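Local coordinates for protein putative trimethylamine methyltransferase (Rhizobium meliloti, PDB 4YYC) that is probably a methyltransferase of the trimethylamine methyltransferase family, here with two copies in its assembly and an unidentified ligand bound, at residues R147-N152 against S402-F407; S359-K364 against G394-G399. One frame throughout, in Å; residues are numbered along the deposited sequence.

Interaction 1: R147-N152 against S402-F407; sequences RDLDGN and SSYEKF
Chi1 of -74° sets Tyr404 CG anti to the carbonyl carbon, on the side of the turn after Arg147, and Leu149 has its own CG also anti to the carbonyl carbon (chi1 -75°); the two side chains cross at about a right angle. Leu149 CD2 rests 3.6 Å from Tyr404 CB, while Leu149 CG lies 3.9 Å from Tyr404 CG. On the ring's edge and near its plane, Arg147 O approaches Tyr404 CD1 to 3.3 Å. The hydroxyl bonds to Asp160 and Asn163. An alanine here would probably open a gap beside Leu149 CG and leave Asp160 without that partner. The backbones join as Arg147 N donates to Ser402 O (3.1 Å), and a long, weak bond returns from Tyr404 N to Arg147 O. A water donates to that same Arg147 O and accepts from Glu405 N; a second spans Asp148 O and Glu405 OE2. The Arg147 chain, bent at chi2, leads away from the other segment, and its NH1 donates to Gly151 O (3.0 Å), which lies in the guanidinium plane. Asp148 OD1 is gripped from opposite faces of its carboxylate by Asp150 N and Asn152 N, and Asp148 OD2 pairs with Arg154, a salt bridge that ties the turn to strand 153-155. Ser403 OG accepts from Lys406 N at 3.0 Å. Thus a parallel beta bridge between Arg147 and Ser403 runs directly into a serine N-cap on helix 404-420, facing a type I turn with an Asx turn that links strands 145-147 and 153-155.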
loop_
_atom_site.group_PDB
_atom_site.type_symbol
_atom_site.label_atom_id
_atom_site.label_comp_id
_atom_site.label_asym_id
_atom_site.label_seq_id
_atom_site.Cartn_x
_atom_site.Cartn_y
_atom_site.Cartn_z
ATOM N N ARG A 147 -5.778 -23.540 -6.217
ATOM C CA ARG A 147 -4.959 -24.134 -5.190
ATOM C C ARG A 147 -5.875 -24.528 -4.077
ATOM O O ARG A 147 -6.448 -23.635 -3.430
ATOM C CB ARG A 147 -3.933 -23.134 -4.690
ATOM C CG ARG A 147 -2.698 -23.182 -5.469
ATOM C CD ARG A 147 -1.734 -24.283 -5.034
ATOM N NE ARG A 147 -0.505 -24.059 -5.712
ATOM C CZ ARG A 147 0.523 -24.867 -5.693
ATOM N NH1 ARG A 147 0.488 -26.034 -5.051
ATOM N NH2 ARG A 147 1.585 -24.512 -6.366
ATOM N N ASP A 148 -6.094 -25.835 -3.929
ATOM C CA ASP A 148 -7.155 -26.306 -3.038
ATOM C C ASP A 148 -6.693 -26.285 -1.575
ATOM O O ASP A 148 -5.557 -25.954 -1.288
ATOM C CB ASP A 148 -7.766 -27.619 -3.500
ATOM C CG ASP A 148 -6.865 -28.828 -3.333
ATOM O OD1 ASP A 148 -5.906 -28.784 -2.552
ATOM O OD2 ASP A 148 -7.158 -29.844 -4.049
ATOM N N LEU A 149 -7.602 -26.649 -0.672
ATOM C CA LEU A 149 -7.307 -26.605 0.749
ATOM C C LEU A 149 -6.352 -27.708 1.180
ATOM O O LEU A 149 -5.864 -27.689 2.304
ATOM C CB LEU A 149 -8.611 -26.603 1.554
ATOM C CG LEU A 149 -9.368 -25.253 1.545
ATOM C CD1 LEU A 149 -10.732 -25.378 2.145
ATOM C CD2 LEU A 149 -8.651 -24.143 2.259
ATOM N N ASP A 150 -6.091 -28.668 0.294
ATOM C CA ASP A 150 -5.071 -29.701 0.570
ATOM C C ASP A 150 -3.722 -29.396 -0.071
ATOM O O ASP A 150 -2.823 -30.256 -0.048
ATOM C CB ASP A 150 -5.586 -31.067 0.113
ATOM C CG ASP A 150 -6.774 -31.513 0.912
ATOM O OD1 ASP A 150 -6.753 -31.386 2.145
ATOM O OD2 ASP A 150 -7.753 -31.945 0.317
ATOM N N GLY A 151 -3.594 -28.217 -0.660
ATOM C CA GLY A 151 -2.362 -27.749 -1.297
ATOM C C GLY A 151 -2.138 -28.170 -2.755
ATOM O O GLY A 151 -1.045 -27.944 -3.310
ATOM N N ASN A 152 -3.143 -28.745 -3.395
ATOM C CA ASN A 152 -2.962 -29.215 -4.745
ATOM C C ASN A 152 -3.283 -28.099 -5.730
ATOM O O ASN A 152 -4.309 -27.394 -5.582
ATOM C CB ASN A 152 -3.908 -30.355 -5.054
ATOM C CG ASN A 152 -3.765 -31.534 -4.109
ATOM O OD1 ASN A 152 -4.723 -31.930 -3.412
ATOM N ND2 ASN A 152 -2.597 -32.088 -4.068
ATOM N N SER A 402 -7.123 -19.485 -8.732
ATOM C CA SER A 402 -7.988 -19.029 -7.622
ATOM C C SER A 402 -7.557 -19.808 -6.410
ATOM O O SER A 402 -7.604 -21.050 -6.410
ATOM C CB SER A 402 -9.478 -19.261 -7.901
ATOM O OG SER A 402 -9.862 -18.409 -8.978
ATOM N N SER A 403 -7.019 -19.109 -5.405
ATOM C CA SER A 403 -6.471 -19.753 -4.187
ATOM C C SER A 403 -7.369 -19.557 -2.989
ATOM O O SER A 403 -7.708 -18.439 -2.662
ATOM C CB SER A 403 -5.100 -19.189 -3.905
ATOM O OG SER A 403 -4.665 -19.504 -2.593
ATOM N N TYR A 404 -7.761 -20.644 -2.321
ATOM C CA TYR A 404 -8.589 -20.522 -1.146
ATOM C C TYR A 404 -7.831 -19.731 -0.062
ATOM O O TYR A 404 -8.411 -18.849 0.577
ATOM C CB TYR A 404 -8.929 -21.908 -0.599
ATOM C CG TYR A 404 -9.953 -22.696 -1.408
ATOM C CD1 TYR A 404 -9.606 -23.429 -2.504
ATOM C CD2 TYR A 404 -11.234 -22.774 -0.985
ATOM C CE1 TYR A 404 -10.529 -24.180 -3.215
ATOM C CE2 TYR A 404 -12.164 -23.575 -1.643
ATOM C CZ TYR A 404 -11.801 -24.237 -2.791
ATOM O OH TYR A 404 -12.744 -25.001 -3.486
ATOM N N GLU A 405 -6.579 -20.071 0.168
ATOM C CA GLU A 405 -5.847 -19.417 1.241
ATOM C C GLU A 405 -5.670 -17.929 0.915
ATOM O O GLU A 405 -5.846 -17.053 1.790
ATOM C CB GLU A 405 -4.477 -20.091 1.496
ATOM C CG GLU A 405 -4.650 -21.445 2.185
ATOM C CD GLU A 405 -3.378 -22.261 2.236
ATOM O OE1 GLU A 405 -2.345 -21.796 1.755
ATOM O OE2 GLU A 405 -3.415 -23.423 2.750
ATOM N N LYS A 406 -5.271 -17.657 -0.323
ATOM C CA LYS A 406 -5.105 -16.280 -0.741
ATOM C C LYS A 406 -6.417 -15.487 -0.629
ATOM O O LYS A 406 -6.415 -14.334 -0.206
ATOM C CB LYS A 406 -4.573 -16.235 -2.146
ATOM C CG LYS A 406 -4.456 -14.872 -2.797
ATOM C CD LYS A 406 -3.379 -14.081 -2.222
ATOM C CE LYS A 406 -2.772 -12.936 -3.114
ATOM N NZ LYS A 406 -3.825 -12.213 -3.933
ATOM N N PHE A 407 -7.532 -16.097 -0.990
ATOM C CA PHE A 407 -8.807 -15.432 -0.852
ATOM C C PHE A 407 -9.036 -14.971 0.586
ATOM O O PHE A 407 -9.463 -13.853 0.833
ATOM C CB PHE A 407 -9.941 -16.381 -1.289
ATOM C CG PHE A 407 -11.286 -15.746 -1.229
ATOM C CD1 PHE A 407 -12.008 -15.676 -0.015
ATOM C CD2 PHE A 407 -11.850 -15.209 -2.380
ATOM C CE1 PHE A 407 -13.255 -15.066 0.028
ATOM C CE2 PHE A 407 -13.135 -14.631 -2.323
ATOM C CZ PHE A 407 -13.802 -14.542 -1.131
HETATM O O HOH W 1 -5.410 -22.590 -0.949
HETATM O O HOH W 2 -3.740 -25.413 0.780
#

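Interaction 2: S359-K364 against G394-G399; sequences SLCGSK and GWLEGG
Leu360 and Trp395 lie in the closely packed part of this contact: Leu360 CD2 sits over the centre of the six-membered ring, 3.8 Å from its centroid and 16° off the normal, a CH-pi contact. Gly399 N lies above the other face, toward the rim, so the indole is held between the 359-364 loop and its own chain. The N-H bond from Trp395 NE1 to Cys361 O, 2.8 Å long, helps set the turn of the indole about its CB-CG bond. The acceptor lies in the indole plane, and the N-H arrives on a carbonyl lone pair. Gly398 N, also in the carbonyl plane, adds a second bond of 3.0 Å to Cys361 O, giving this buried oxygen two donors. Cys361 SG, placed between the backbone N and the carbonyl carbon (chi1 65°), meets the indole at its edge and packs 3.8 Å from Leu396 CD1. Further along, Glu397 N binds Ser363 O at 2.9 Å, and Leu396 CD1 also touches that oxygen.

The other end is more polar and water-bridged, though still buried. Lys364 and Glu397 cross at about a right angle, meeting mainly through their methylenes, Lys364 CD to Glu397 CG at 3.7 Å, and a water joins Lys364 O to Glu397 OE1. Their charges part: Glu397 pairs with Arg153, whereas Lys364 NZ bends back to Gly362 O and also reaches Asp466 and Asn468 of the second subunit. The looser, partly exposed side is at Gly398 and Gly399, beyond the Cys361 carbonyl. The unknown ligand lies about 5 Å from the Trp395 side chain. Helix 368-383 covers Cys361 through Glu373 and Ser374, helix 404-420 supplies Lys406 beside it, and Leu396 packs on Val401 and Ser403 of the adjacent strand 401-403.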
loop_
_atom_site.group_PDB
_atom_site.type_symbol
_atom_site.label_atom_id
_atom_site.label_comp_id
_atom_site.label_asym_id
_atom_site.label_seq_id
_atom_site.Cartn_x
_atom_site.Cartn_y
_atom_site.Cartn_z
ATOM N N SER A 359 -6.446 -7.266 -5.705
ATOM C CA SER A 359 -5.340 -7.905 -4.968
ATOM C C SER A 359 -4.550 -8.779 -5.943
ATOM O O SER A 359 -4.656 -10.031 -5.953
ATOM C CB SER A 359 -5.893 -8.685 -3.766
ATOM O OG SER A 359 -6.527 -7.793 -2.833
ATOM N N LEU A 360 -3.812 -8.125 -6.836
ATOM C CA LEU A 360 -3.153 -8.818 -7.957
ATOM C C LEU A 360 -1.714 -9.152 -7.680
ATOM O O LEU A 360 -1.015 -8.356 -7.028
ATOM C CB LEU A 360 -3.184 -7.871 -9.199
ATOM C CG LEU A 360 -4.566 -7.403 -9.686
ATOM C CD1 LEU A 360 -4.437 -6.500 -10.893
ATOM C CD2 LEU A 360 -5.505 -8.575 -9.933
ATOM N N CYS A 361 -1.241 -10.266 -8.204
ATOM C CA CYS A 361 0.126 -10.710 -8.040
ATOM C C CYS A 361 0.518 -11.784 -9.038
ATOM O O CYS A 361 -0.342 -12.406 -9.717
ATOM C CB CYS A 361 0.339 -11.234 -6.624
ATOM S SG CYS A 361 -0.621 -12.744 -6.244
ATOM N N GLY A 362 1.816 -12.021 -9.125
ATOM C CA GLY A 362 2.386 -13.014 -10.008
ATOM C C GLY A 362 3.007 -14.189 -9.284
ATOM O O GLY A 362 3.465 -15.144 -9.918
ATOM N N SER A 363 3.085 -14.137 -7.964
ATOM C CA SER A 363 3.640 -15.246 -7.223
ATOM C C SER A 363 2.869 -16.528 -7.354
ATOM O O SER A 363 1.686 -16.526 -7.625
ATOM C CB SER A 363 3.673 -14.881 -5.730
ATOM O OG SER A 363 4.491 -15.779 -5.029
ATOM N N LYS A 364 3.557 -17.662 -7.183
ATOM C CA LYS A 364 2.928 -18.975 -7.248
ATOM C C LYS A 364 2.331 -19.430 -5.922
ATOM O O LYS A 364 1.606 -20.425 -5.872
ATOM C CB LYS A 364 3.926 -20.016 -7.777
ATOM C CG LYS A 364 3.992 -20.095 -9.307
ATOM C CD LYS A 364 4.277 -18.837 -10.070
ATOM C CE LYS A 364 5.643 -18.291 -9.797
ATOM N NZ LYS A 364 5.861 -17.031 -10.550
ATOM N N GLY A 394 -8.411 -13.480 -3.918
ATOM C CA GLY A 394 -8.270 -14.831 -4.445
ATOM C C GLY A 394 -7.307 -15.068 -5.595
ATOM O O GLY A 394 -6.961 -16.240 -5.864
ATOM N N TRP A 395 -6.906 -14.018 -6.318
ATOM C CA TRP A 395 -5.997 -14.164 -7.461
ATOM C C TRP A 395 -4.588 -14.558 -7.046
ATOM O O TRP A 395 -3.969 -13.908 -6.179
ATOM C CB TRP A 395 -5.955 -12.819 -8.174
ATOM C CG TRP A 395 -4.986 -12.566 -9.258
ATOM C CD1 TRP A 395 -3.616 -12.530 -9.185
ATOM C CD2 TRP A 395 -5.309 -12.185 -10.604
ATOM N NE1 TRP A 395 -3.081 -12.098 -10.391
ATOM C CE2 TRP A 395 -4.097 -11.897 -11.273
ATOM C CE3 TRP A 395 -6.513 -12.075 -11.323
ATOM C CZ2 TRP A 395 -4.067 -11.516 -12.600
ATOM C CZ3 TRP A 395 -6.456 -11.689 -12.614
ATOM C CH2 TRP A 395 -5.251 -11.439 -13.245
ATOM N N LEU A 396 -4.037 -15.540 -7.744
ATOM C CA LEU A 396 -2.666 -15.923 -7.582
ATOM C C LEU A 396 -2.129 -16.294 -8.964
ATOM O O LEU A 396 -2.886 -16.555 -9.920
ATOM C CB LEU A 396 -2.622 -17.132 -6.587
ATOM C CG LEU A 396 -1.315 -17.475 -5.920
ATOM C CD1 LEU A 396 -0.761 -16.319 -5.101
ATOM C CD2 LEU A 396 -1.540 -18.668 -5.007
ATOM N N GLU A 397 -0.812 -16.326 -9.090
ATOM C CA GLU A 397 -0.133 -16.869 -10.229
ATOM C C GLU A 397 -0.567 -16.142 -11.497
ATOM O O GLU A 397 -0.854 -16.742 -12.526
ATOM C CB GLU A 397 -0.327 -18.411 -10.312
ATOM C CG GLU A 397 0.733 -19.077 -11.137
ATOM C CD GLU A 397 0.427 -20.528 -11.388
ATOM O OE1 GLU A 397 0.349 -21.329 -10.409
ATOM O OE2 GLU A 397 0.205 -20.886 -12.554
ATOM N N GLY A 398 -0.638 -14.817 -11.431
ATOM C CA GLY A 398 -0.870 -14.038 -12.604
ATOM C C GLY A 398 -2.231 -14.229 -13.221
ATOM O O GLY A 398 -2.436 -13.899 -14.416
ATOM N N GLY A 399 -3.188 -14.718 -12.441
ATOM C CA GLY A 399 -4.537 -14.915 -12.941
ATOM C C GLY A 399 -4.853 -16.334 -13.326
ATOM O O GLY A 399 -5.971 -16.609 -13.726
HETATM O O HOH W 3 -7.251 -11.196 -5.652
HETATM O O HOH W 4 0.521 -22.100 -7.808
#

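In the fold
The two interactions, with centres about 12 Å apart, share one mixed sheet: strand 401-403 lies between 145-147, its parallel partner in interaction 1, and 395-396, its antiparallel partner from interaction 2. Ser403 N bonds Gly394 O, and Lys406 NZ reaches Trp395 O, so the start of helix 404-420 serves both. Both contacts are buried and water-bridged, but interaction 2 is nearer the chain's centre and next to the unknown ligand, with an indole held by apolar cover and a carbonyl that accepts two N-H groups. Interaction 1, about 20 Å from that centre, has an exposed turn and a single tyrosine-leucine patch. Each has a flank facing Phe470 of the second subunit.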